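Local coordinates for death on curing protein (PDB 3DD7) that probably acts as the translation-blocking toxin of the phage P1 Phd-Doc toxin-antitoxin pair, a Fic/DOC-family protein inhibited by its antitoxin Phd, at residues 1-13 with 32-44. The protein carries 2 engineered substitutions. Numbering follows the deposited sequence.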
ATOM      1  N   MET A   1      -1.442  16.888   3.437  1.00 25.26           N
ATOM      2  CA  MET A   1      -2.222  15.619   3.310  1.00 24.85           C
ATOM      3  C   MET A   1      -1.793  14.638   4.391  1.00 24.16           C
ATOM      4  O   MET A   1      -0.723  14.779   4.973  1.00 22.58           O
ATOM      5  CB  MET A   1      -2.078  14.996   1.905  1.00 25.76           C
ATOM      6  CG  MET A   1      -0.654  14.708   1.477  1.00 26.75           C
ATOM      7  SD  MET A   1      -0.490  13.853  -0.123  1.00 25.13           S
ATOM      8  CE  MET A   1      -1.168  15.068  -1.265  1.00 26.02           C
ATOM      9  N   ARG A   2      -2.646  13.656   4.661  1.00 23.59           N
ATOM     10  CA  ARG A   2      -2.392  12.703   5.730  1.00 23.81           C
ATOM     11  C   ARG A   2      -1.587  11.512   5.222  1.00 23.49           C
ATOM     12  O   ARG A   2      -2.037  10.770   4.351  1.00 23.57           O
ATOM     13  CB  ARG A   2      -3.702  12.251   6.369  1.00 23.85           C
ATOM     14  CG  ARG A   2      -4.371  13.347   7.200  1.00 25.21           C
ATOM     15  CD  ARG A   2      -5.858  13.401   6.958  1.00 26.60           C
ATOM     16  N   HIS A   3      -0.402  11.336   5.786  1.00 22.76           N
ATOM     17  CA  HIS A   3       0.504  10.289   5.358  1.00 22.30           C
ATOM     18  C   HIS A   3       0.486   9.071   6.275  1.00 22.00           C
ATOM     19  O   HIS A   3      -0.161   9.079   7.328  1.00 22.29           O
ATOM     20  CB  HIS A   3       1.915  10.848   5.239  1.00 22.01           C
ATOM     21  CG  HIS A   3       2.108  11.706   4.032  1.00 22.33           C
ATOM     22  ND1 HIS A   3       2.385  11.178   2.788  1.00 22.97           N
ATOM     23  CD2 HIS A   3       2.048  13.051   3.874  1.00 21.49           C
ATOM     24  CE1 HIS A   3       2.492  12.164   1.912  1.00 24.35           C
ATOM     25  NE2 HIS A   3       2.306  13.308   2.548  1.00 22.52           N
ATOM     26  N   ILE A   4       1.169   8.015   5.834  1.00 21.46           N
ATOM     27  CA  ILE A   4       1.281   6.778   6.602  1.00 21.30           C
ATOM     28  C   ILE A   4       2.688   6.706   7.136  1.00 21.64           C
ATOM     29  O   ILE A   4       3.646   6.772   6.364  1.00 21.80           O
ATOM     30  CB  ILE A   4       1.035   5.525   5.720  1.00 21.84           C
ATOM     31  CG1 ILE A   4      -0.361   5.578   5.094  1.00 22.74           C
ATOM     32  CG2 ILE A   4       1.258   4.235   6.534  1.00 20.46           C
ATOM     33  CD1 ILE A   4      -0.636   4.464   4.143  1.00 29.92           C
ATOM     34  N   SER A   5       2.809   6.574   8.453  1.00 22.00           N
ATOM     35  CA  SER A   5       4.104   6.502   9.090  1.00 22.14           C
ATOM     36  C   SER A   5       4.706   5.090   8.938  1.00 21.91           C
ATOM     37  O   SER A   5       3.979   4.123   8.689  1.00 21.99           O
ATOM     38  CB  SER A   5       3.977   6.854  10.574  1.00 22.18           C
ATOM     39  OG  SER A   5       3.398   5.781  11.293  1.00 21.99           O
ATOM     40  N   PRO A   6       6.030   4.968   9.120  1.00 22.43           N
ATOM     41  CA  PRO A   6       6.665   3.656   9.041  1.00 22.48           C
ATOM     42  C   PRO A   6       6.095   2.685  10.061  1.00 22.63           C
ATOM     43  O   PRO A   6       5.921   1.511   9.757  1.00 22.96           O
ATOM     44  CB  PRO A   6       8.134   3.949   9.380  1.00 22.71           C
ATOM     45  CG  PRO A   6       8.317   5.371   9.060  1.00 22.65           C
ATOM     46  CD  PRO A   6       7.013   6.028   9.394  1.00 22.67           C
ATOM     47  N   GLU A   7       5.832   3.168  11.272  1.00 22.97           N
ATOM     48  CA  GLU A   7       5.356   2.292  12.342  1.00 22.66           C
ATOM     49  C   GLU A   7       3.908   1.882  12.043  1.00 21.86           C
ATOM     50  O   GLU A   7       3.497   0.752  12.303  1.00 21.66           O
ATOM     51  CB  GLU A   7       5.509   2.972  13.703  1.00 23.18           C
ATOM     52  CG  GLU A   7       4.814   4.302  13.798  1.00 24.95           C
ATOM     53  N   GLU A   8       3.150   2.788  11.434  1.00 21.04           N
ATOM     54  CA  GLU A   8       1.804   2.442  11.004  1.00 20.72           C
ATOM     55  C   GLU A   8       1.844   1.400   9.897  1.00 19.46           C
ATOM     56  O   GLU A   8       1.021   0.496   9.867  1.00 19.33           O
ATOM     57  CB  GLU A   8       1.045   3.671  10.532  1.00 20.72           C
ATOM     58  CG  GLU A   8      -0.416   3.401  10.281  1.00 24.81           C
ATOM     59  CD  GLU A   8      -1.246   4.670  10.307  1.00 28.77           C
ATOM     60  OE1 GLU A   8      -0.825   5.687   9.710  1.00 32.60           O
ATOM     61  OE2 GLU A   8      -2.310   4.655  10.955  1.00 31.20           O
ATOM     62  N   LEU A   9       2.795   1.534   8.978  1.00 19.48           N
ATOM     63  CA  LEU A   9       2.935   0.556   7.899  1.00 19.62           C
ATOM     64  C   LEU A   9       3.215  -0.814   8.490  1.00 19.49           C
ATOM     65  O   LEU A   9       2.609  -1.823   8.114  1.00 19.24           O
ATOM     66  CB  LEU A   9       4.072   0.942   6.969  1.00 19.03           C
ATOM     67  CG  LEU A   9       4.172   0.043   5.738  1.00 18.99           C
ATOM     68  CD1 LEU A   9       3.138   0.517   4.708  1.00 20.00           C
ATOM     69  CD2 LEU A   9       5.577   0.058   5.167  1.00 20.49           C
ATOM     70  N   ILE A  10       4.155  -0.845   9.424  1.00 19.02           N
ATOM     71  CA  ILE A  10       4.493  -2.080  10.118  1.00 19.16           C
ATOM     72  C   ILE A  10       3.272  -2.689  10.857  1.00 19.16           C
ATOM     73  O   ILE A  10       3.006  -3.891  10.750  1.00 19.48           O
ATOM     74  CB  ILE A  10       5.686  -1.849  11.075  1.00 19.23           C
ATOM     75  CG1 ILE A  10       6.897  -1.311  10.283  1.00 18.62           C
ATOM     76  CG2 ILE A  10       6.026  -3.128  11.840  1.00 18.47           C
ATOM     77  CD1 ILE A  10       8.086  -0.882  11.152  1.00 20.06           C
ATOM     78  N   ALA A  11       2.538  -1.870  11.605  1.00 18.49           N
ATOM     79  CA  ALA A  11       1.378  -2.370  12.351  1.00 18.51           C
ATOM     80  C   ALA A  11       0.319  -2.924  11.385  1.00 17.83           C
ATOM     81  O   ALA A  11      -0.314  -3.951  11.656  1.00 17.75           O
ATOM     82  CB  ALA A  11       0.793  -1.281  13.222  1.00 18.54           C
ATOM     83  N   LEU A  12       0.146  -2.245  10.257  1.00 17.51           N
ATOM     84  CA  LEU A  12      -0.819  -2.678   9.251  1.00 17.28           C
ATOM     85  C   LEU A  12      -0.402  -4.038   8.686  1.00 17.61           C
ATOM     86  O   LEU A  12      -1.217  -4.948   8.596  1.00 17.63           O
ATOM     87  CB  LEU A  12      -0.935  -1.644   8.131  1.00 17.02           C
ATOM     88  CG  LEU A  12      -1.968  -1.884   7.027  1.00 18.45           C
ATOM     89  CD1 LEU A  12      -2.230  -0.564   6.301  1.00 22.76           C
ATOM     90  CD2 LEU A  12      -1.524  -2.967   6.007  1.00 22.88           C
ATOM     91  N   HIS A  13       0.865  -4.170   8.311  1.00 17.58           N
ATOM     92  CA  HIS A  13       1.414  -5.484   7.941  1.00 17.85           C
ATOM     93  C   HIS A  13       1.150  -6.565   8.992  1.00 18.13           C
ATOM     94  O   HIS A  13       0.683  -7.660   8.663  1.00 17.23           O
ATOM     95  CB  HIS A  13       2.912  -5.378   7.673  1.00 18.74           C
ATOM     96  CG  HIS A  13       3.608  -6.704   7.592  1.00 19.66           C
ATOM     97  ND1 HIS A  13       4.157  -7.328   8.689  1.00 20.58           N
ATOM     98  CD2 HIS A  13       3.893  -7.493   6.533  1.00 21.03           C
ATOM     99  CE1 HIS A  13       4.721  -8.460   8.319  1.00 22.88           C
ATOM    100  NE2 HIS A  13       4.575  -8.588   7.012  1.00 18.11           N
ATOM    101  N   ALA A  32      11.757  -0.005   6.589  1.00 24.11           N
ATOM    102  CA  ALA A  32      10.435   0.641   6.579  1.00 23.78           C
ATOM    103  C   ALA A  32      10.595   2.162   6.641  1.00 23.49           C
ATOM    104  O   ALA A  32      10.049   2.897   5.816  1.00 22.66           O
ATOM    105  CB  ALA A  32       9.593   0.149   7.743  1.00 24.06           C
ATOM    106  N   GLU A  33      11.373   2.614   7.616  1.00 23.28           N
ATOM    107  CA  GLU A  33      11.667   4.023   7.788  1.00 23.81           C
ATOM    108  C   GLU A  33      12.349   4.629   6.558  1.00 23.17           C
ATOM    109  O   GLU A  33      12.021   5.742   6.152  1.00 22.81           O
ATOM    110  CB  GLU A  33      12.560   4.197   9.006  1.00 24.17           C
ATOM    111  CG  GLU A  33      12.875   5.629   9.319  1.00 27.80           C
ATOM    112  CD  GLU A  33      13.471   5.772  10.694  1.00 32.96           C
ATOM    113  OE1 GLU A  33      14.469   5.081  10.986  1.00 34.83           O
ATOM    114  OE2 GLU A  33      12.933   6.577  11.487  1.00 37.71           O
ATOM    115  N   ALA A  34      13.314   3.906   5.993  1.00 23.21           N
ATOM    116  CA  ALA A  34      14.045   4.380   4.822  1.00 22.99           C
ATOM    117  C   ALA A  34      13.080   4.582   3.654  1.00 22.87           C
ATOM    118  O   ALA A  34      13.037   5.651   3.035  1.00 22.85           O
ATOM    119  CB  ALA A  34      15.160   3.396   4.442  1.00 23.21           C
ATOM    120  N   ILE A  35      12.283   3.557   3.371  1.00 22.29           N
ATOM    121  CA  ILE A  35      11.413   3.598   2.204  1.00 22.13           C
ATOM    122  C   ILE A  35      10.298   4.623   2.340  1.00 21.99           C
ATOM    123  O   ILE A  35      10.102   5.444   1.436  1.00 22.48           O
ATOM    124  CB  ILE A  35      10.872   2.195   1.859  1.00 22.12           C
ATOM    125  CG1 ILE A  35      12.032   1.352   1.329  1.00 23.01           C
ATOM    126  CG2 ILE A  35       9.711   2.305   0.849  1.00 23.31           C
ATOM    127  CD1 ILE A  35      11.715  -0.099   1.081  1.00 24.09           C
ATOM    128  N   ILE A  36       9.591   4.584   3.465  1.00 21.38           N
ATOM    129  CA  ILE A  36       8.468   5.493   3.669  0.50 21.70           C
ATOM    130  C   ILE A  36       8.931   6.945   3.831  1.00 21.98           C
ATOM    131  O   ILE A  36       8.272   7.862   3.326  1.00 21.92           O
ATOM    132  CB  ILE A  36       7.535   5.018   4.812  0.50 21.98           C
ATOM    133  CG1 ILE A  36       7.122   3.551   4.588  0.50 21.48           C
ATOM    134  CG2 ILE A  36       6.306   5.926   4.934  0.50 21.35           C
ATOM    135  CD1 ILE A  36       6.589   3.232   3.193  0.50 21.21           C
ATOM    136  N   GLY A  37      10.061   7.144   4.511  1.00 21.81           N
ATOM    137  CA  GLY A  37      10.688   8.466   4.587  1.00 22.66           C
ATOM    138  C   GLY A  37      10.982   8.999   3.189  1.00 23.11           C
ATOM    139  O   GLY A  37      10.695  10.162   2.886  1.00 22.95           O
ATOM    140  N   ARG A  38      11.536   8.141   2.330  1.00 22.75           N
ATOM    141  CA  ARG A  38      11.792   8.480   0.921  1.00 22.97           C
ATOM    142  C   ARG A  38      10.515   8.918   0.180  1.00 22.20           C
ATOM    143  O   ARG A  38      10.532   9.893  -0.586  1.00 22.60           O
ATOM    144  CB  ARG A  38      12.443   7.295   0.187  1.00 23.55           C
ATOM    145  CG  ARG A  38      13.946   7.131   0.434  1.00 25.72           C
ATOM    146  N   VAL A  39       9.410   8.211   0.419  1.00 20.88           N
ATOM    147  CA  VAL A  39       8.137   8.507  -0.232  1.00 20.49           C
ATOM    148  C   VAL A  39       7.677   9.907   0.154  1.00 20.00           C
ATOM    149  O   VAL A  39       7.293  10.712  -0.690  1.00 20.15           O
ATOM    150  CB  VAL A  39       7.031   7.454   0.129  1.00 19.84           C
ATOM    151  CG1 VAL A  39       5.615   7.927  -0.325  1.00 20.96           C
ATOM    152  CG2 VAL A  39       7.367   6.113  -0.486  1.00 22.49           C
ATOM    153  N   GLN A  40       7.728  10.187   1.443  1.00 19.31           N
ATOM    154  CA  GLN A  40       7.203  11.434   1.948  1.00 20.69           C
ATOM    155  C   GLN A  40       8.077  12.595   1.517  1.00 20.22           C
ATOM    156  O   GLN A  40       7.570  13.653   1.140  1.00 21.34           O
ATOM    157  CB  GLN A  40       7.068  11.357   3.456  1.00 20.68           C
ATOM    158  CG  GLN A  40       5.956  10.398   3.862  1.00 21.98           C
ATOM    159  CD  GLN A  40       5.964  10.052   5.325  1.00 25.39           C
ATOM    160  OE1 GLN A  40       6.776  10.554   6.080  1.00 22.98           O
ATOM    161  NE2 GLN A  40       5.041   9.186   5.732  1.00 27.00           N
ATOM    162  N   ALA A  41       9.394  12.397   1.576  1.00 20.70           N
ATOM    163  CA  ALA A  41      10.351  13.411   1.111  1.00 20.82           C
ATOM    164  C   ALA A  41      10.117  13.743  -0.367  1.00 20.48           C
ATOM    165  O   ALA A  41      10.113  14.899  -0.760  1.00 20.49           O
ATOM    166  CB  ALA A  41      11.791  12.918   1.323  1.00 21.39           C
ATOM    167  N   ARG A  42       9.939  12.710  -1.185  1.00 20.66           N
ATOM    168  CA  ARG A  42       9.710  12.891  -2.607  1.00 21.41           C
ATOM    169  C   ARG A  42       8.407  13.645  -2.871  1.00 21.04           C
ATOM    170  O   ARG A  42       8.365  14.551  -3.713  1.00 20.39           O
ATOM    171  CB  ARG A  42       9.698  11.529  -3.300  1.00 21.67           C
ATOM    172  CG  ARG A  42       9.324  11.547  -4.760  1.00 22.84           C
ATOM    173  CD  ARG A  42       9.298  10.109  -5.317  1.00 23.48           C
ATOM    174  N   VAL A  43       7.354  13.274  -2.149  1.00 20.64           N
ATOM    175  CA  VAL A  43       6.066  13.959  -2.272  1.00 20.60           C
ATOM    176  C   VAL A  43       6.195  15.463  -1.998  1.00 20.26           C
ATOM    177  O   VAL A  43       5.659  16.293  -2.757  1.00 19.84           O
ATOM    178  CB  VAL A  43       4.979  13.305  -1.378  1.00 20.81           C
ATOM    179  CG1 VAL A  43       3.749  14.234  -1.225  1.00 21.31           C
ATOM    180  CG2 VAL A  43       4.589  11.950  -1.955  1.00 21.08           C
ATOM    181  N   ALA A  44       6.926  15.813  -0.940  1.00 19.39           N
ATOM    182  CA  ALA A  44       7.190  17.226  -0.641  1.00 19.73           C
ATOM    183  C   ALA A  44       8.061  17.878  -1.699  1.00 19.93           C
ATOM    184  O   ALA A  44       7.735  18.959  -2.204  1.00 19.84           O
ATOM    185  CB  ALA A  44       7.829  17.389   0.732  1.00 20.14           C
TER
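The ring of Pro-6 is the bump that fits against the first turn of 32-44: its CG rests on the backbone at Glu-33 CA, 3.8 Å away, and its CB lies beside the small Ala-32. Over that same alanine methyl reaches Ile-10, one turn further on, with CD1 3.9 Å from Ala-32 CB. Ile-36 fills the hollow between the extended N-terminal arm and helix 6-13. Ile-36 CG1 lies 3.9 Å from Leu-9 CD2; with CG1 anti to the carbonyl carbon (chi1 -52°), CG2 falls anti to the backbone N and faces Ile-4 O, though a second conformer leaves the closeness doubtful. In this all-alpha Fic/DOC fold the arm thus runs along helix 31-45 as far as Ser-5, whose OG caps helix 6-20 by accepting from Glu-8 N at 3.0 Å. The axes of 6-13 and 32-44 then stand 120° apart in their N-to-C directions. Back toward the N-terminus, the side chains of Gln-40 and His-3 pass alongside one another, pointing opposite ways, ring and amide planes 58° apart. Gln-40 CG makes an off-centre, oblique CH-pi contact with the His-3 ring, 4.2 Å from its centroid, while Val-43 CG1 meets the ring's edge, 4.0 Å from His-3 CE1. Tyr-58 OH, on helix 51-65, pins His-3 ND1 and Ile-4 N by hydrogen bonds and has a weak one with Gln-40 NE2.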